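Side-chain contact in retinol dehydratase (PDB 1FMJ), which binds retinol together with adenosine 3',5'-diphosphate and is a sulfotransferase-family enzyme that probably turns retinol into its dehydrated product: residues T34-G39 / V45-L50. Numbering follows the deposited sequence.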
loop_
_atom_site.group_PDB
_atom_site.type_symbol
_atom_site.label_atom_id
_atom_site.label_comp_id
_atom_site.label_asym_id
_atom_site.label_seq_id
_atom_site.Cartn_x
_atom_site.Cartn_y
_atom_site.Cartn_z
ATOM N N THR A 34 14.348 -1.013 -10.923
ATOM C CA THR A 34 13.578 -1.074 -12.168
ATOM C C THR A 34 12.397 -2.030 -12.046
ATOM O O THR A 34 12.301 -2.782 -11.079
ATOM C CB THR A 34 14.462 -1.551 -13.343
ATOM O OG1 THR A 34 15.066 -2.802 -12.998
ATOM C CG2 THR A 34 15.550 -0.539 -13.639
ATOM N N TYR A 35 11.505 -2.005 -13.032
ATOM C CA TYR A 35 10.326 -2.877 -13.026
ATOM C C TYR A 35 10.356 -3.982 -14.093
ATOM O O TYR A 35 11.240 -4.031 -14.951
ATOM C CB TYR A 35 9.046 -2.075 -13.289
ATOM C CG TYR A 35 8.699 -0.970 -12.315
ATOM C CD1 TYR A 35 9.076 0.347 -12.565
ATOM C CD2 TYR A 35 7.900 -1.225 -11.202
ATOM C CE1 TYR A 35 8.657 1.382 -11.745
ATOM C CE2 TYR A 35 7.476 -0.191 -10.369
ATOM C CZ TYR A 35 7.855 1.107 -10.651
ATOM O OH TYR A 35 7.417 2.136 -9.861
ATOM N N VAL A 36 9.355 -4.856 -14.009
ATOM C CA VAL A 36 9.114 -5.942 -14.952
ATOM C C VAL A 36 7.638 -6.268 -14.779
ATOM O O VAL A 36 7.092 -6.129 -13.679
ATOM C CB VAL A 36 9.934 -7.226 -14.662
ATOM C CG1 VAL A 36 11.424 -6.941 -14.778
ATOM C CG2 VAL A 36 9.573 -7.785 -13.295
ATOM N N LYS A 37 6.987 -6.661 -15.868
ATOM C CA LYS A 37 5.574 -7.021 -15.845
ATOM C C LYS A 37 5.492 -8.444 -15.292
ATOM O O LYS A 37 6.318 -9.289 -15.637
ATOM C CB LYS A 37 5.007 -6.990 -17.266
ATOM C CG LYS A 37 3.854 -6.013 -17.497
ATOM C CD LYS A 37 4.308 -4.570 -17.484
ATOM C CE LYS A 37 3.222 -3.639 -18.029
ATOM N NZ LYS A 37 1.981 -3.611 -17.190
ATOM N N LEU A 38 4.504 -8.718 -14.451
ATOM C CA LEU A 38 4.387 -10.053 -13.867
ATOM C C LEU A 38 3.025 -10.696 -14.058
ATOM O O LEU A 38 2.003 -10.107 -13.729
ATOM C CB LEU A 38 4.716 -10.005 -12.369
ATOM C CG LEU A 38 4.702 -11.353 -11.640
ATOM C CD1 LEU A 38 5.620 -12.319 -12.389
ATOM C CD2 LEU A 38 5.153 -11.189 -10.192
ATOM N N GLY A 39 3.017 -11.917 -14.587
ATOM C CA GLY A 39 1.762 -12.621 -14.801
ATOM C C GLY A 39 0.995 -12.178 -16.037
ATOM O O GLY A 39 1.349 -11.186 -16.671
ATOM N N VAL A 45 5.884 -4.888 -10.997
ATOM C CA VAL A 45 6.590 -5.191 -9.760
ATOM C C VAL A 45 8.053 -4.818 -9.872
ATOM O O VAL A 45 8.675 -4.981 -10.928
ATOM C CB VAL A 45 6.467 -6.702 -9.352
ATOM C CG1 VAL A 45 4.999 -7.084 -9.194
ATOM C CG2 VAL A 45 7.135 -7.593 -10.376
ATOM N N TYR A 46 8.598 -4.279 -8.786
ATOM C CA TYR A 46 10.004 -3.907 -8.764
ATOM C C TYR A 46 10.781 -5.202 -8.988
ATOM O O TYR A 46 10.484 -6.221 -8.367
ATOM C CB TYR A 46 10.361 -3.277 -7.414
ATOM C CG TYR A 46 9.997 -1.807 -7.321
ATOM C CD1 TYR A 46 9.035 -1.358 -6.418
ATOM C CD2 TYR A 46 10.626 -0.868 -8.131
ATOM C CE1 TYR A 46 8.710 -0.005 -6.326
ATOM C CE2 TYR A 46 10.315 0.483 -8.047
ATOM C CZ TYR A 46 9.358 0.908 -7.143
ATOM O OH TYR A 46 9.067 2.245 -7.055
ATOM N N ARG A 47 11.771 -5.154 -9.878
ATOM C CA ARG A 47 12.564 -6.331 -10.219
ATOM C C ARG A 47 12.961 -7.229 -9.041
ATOM O O ARG A 47 12.813 -8.442 -9.114
ATOM C CB ARG A 47 13.809 -5.915 -11.009
ATOM C CG ARG A 47 14.440 -7.060 -11.777
ATOM C CD ARG A 47 15.684 -6.616 -12.540
ATOM N NE ARG A 47 16.112 -7.642 -13.487
ATOM C CZ ARG A 47 15.446 -7.962 -14.594
ATOM N NH1 ARG A 47 14.321 -7.333 -14.899
ATOM N NH2 ARG A 47 15.905 -8.917 -15.394
ATOM N N PRO A 48 13.479 -6.646 -7.946
ATOM C CA PRO A 48 13.874 -7.447 -6.782
ATOM C C PRO A 48 12.764 -8.357 -6.252
ATOM O O PRO A 48 13.007 -9.229 -5.412
ATOM C CB PRO A 48 14.273 -6.385 -5.761
ATOM C CG PRO A 48 14.859 -5.332 -6.609
ATOM C CD PRO A 48 13.864 -5.237 -7.750
ATOM N N TYR A 49 11.544 -8.157 -6.732
ATOM C CA TYR A 49 10.434 -8.978 -6.272
ATOM C C TYR A 49 10.590 -10.428 -6.706
ATOM O O TYR A 49 10.292 -11.352 -5.944
ATOM C CB TYR A 49 9.103 -8.447 -6.805
ATOM C CG TYR A 49 7.932 -9.217 -6.261
ATOM C CD1 TYR A 49 7.511 -9.039 -4.944
ATOM C CD2 TYR A 49 7.291 -10.189 -7.028
ATOM C CE1 TYR A 49 6.490 -9.810 -4.398
ATOM C CE2 TYR A 49 6.255 -10.975 -6.487
ATOM C CZ TYR A 49 5.867 -10.779 -5.173
ATOM O OH TYR A 49 4.883 -11.574 -4.615
ATOM N N LEU A 50 11.074 -10.619 -7.929
ATOM C CA LEU A 50 11.237 -11.947 -8.507
ATOM C C LEU A 50 12.037 -12.958 -7.689
ATOM O O LEU A 50 11.864 -14.161 -7.862
ATOM C CB LEU A 50 11.840 -11.825 -9.911
ATOM C CG LEU A 50 11.031 -11.048 -10.957
ATOM C CD1 LEU A 50 11.869 -10.846 -12.213
ATOM C CD2 LEU A 50 9.752 -11.793 -11.291
#
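Tyr35 and Tyr46 lie side by side as an offset stack, their ring centroids 4.5 Å apart and their planes 17° from parallel, and here the aromatic pairing follows the register of the strands, for the two residues face each other as a non-hydrogen-bonded pair. Overlap is partial: CE2 of Tyr46 sits over one face of the Tyr35 ring, 3.6 Å from Tyr35 CZ. Both rings swing beside their own backbone N (chi1 -60° and -82°), which turns two diverging side chains back alongside each other. The Tyr35 hydroxyl is hydrogen-bonded to Thr223, so this ring is fixed at its far end as well as over its face. With an alanine at Tyr35, one face of the Tyr46 ring would probably lose its stacking partner and Thr223 this hydroxyl.

The backbones form the antiparallel hairpin of strands 35-38 and 43-46, which strand 13-14 extends into a three-stranded sheet apart from the parallel sulfotransferase sheet. Val36 and Val45 make a hydrogen-bonded pair, while Arg47 N, just past the strand, gives an almost straight bond to Thr34 O (2.7 Å). On the sheet face bearing the two valines, Val36 CG2 meets Val45 CG2 at 3.8 Å and Leu50 CD1 at 4.0 Å, and Phe13 of strand 13-14 touches Val36, Leu38 and Leu50. Leu38 adds its CB against Val45 CG2, while its CD2 comes obliquely to the Tyr49 ring, 3.9 Å from CE2.

Packing is looser at partly exposed Thr34 and Arg47, where Thr34 OG1 stays 3.9 Å from Arg47 CD. Extended from CG to NE, the arginine chain runs on past Val36 to a salt bridge between NH1 and Glu15.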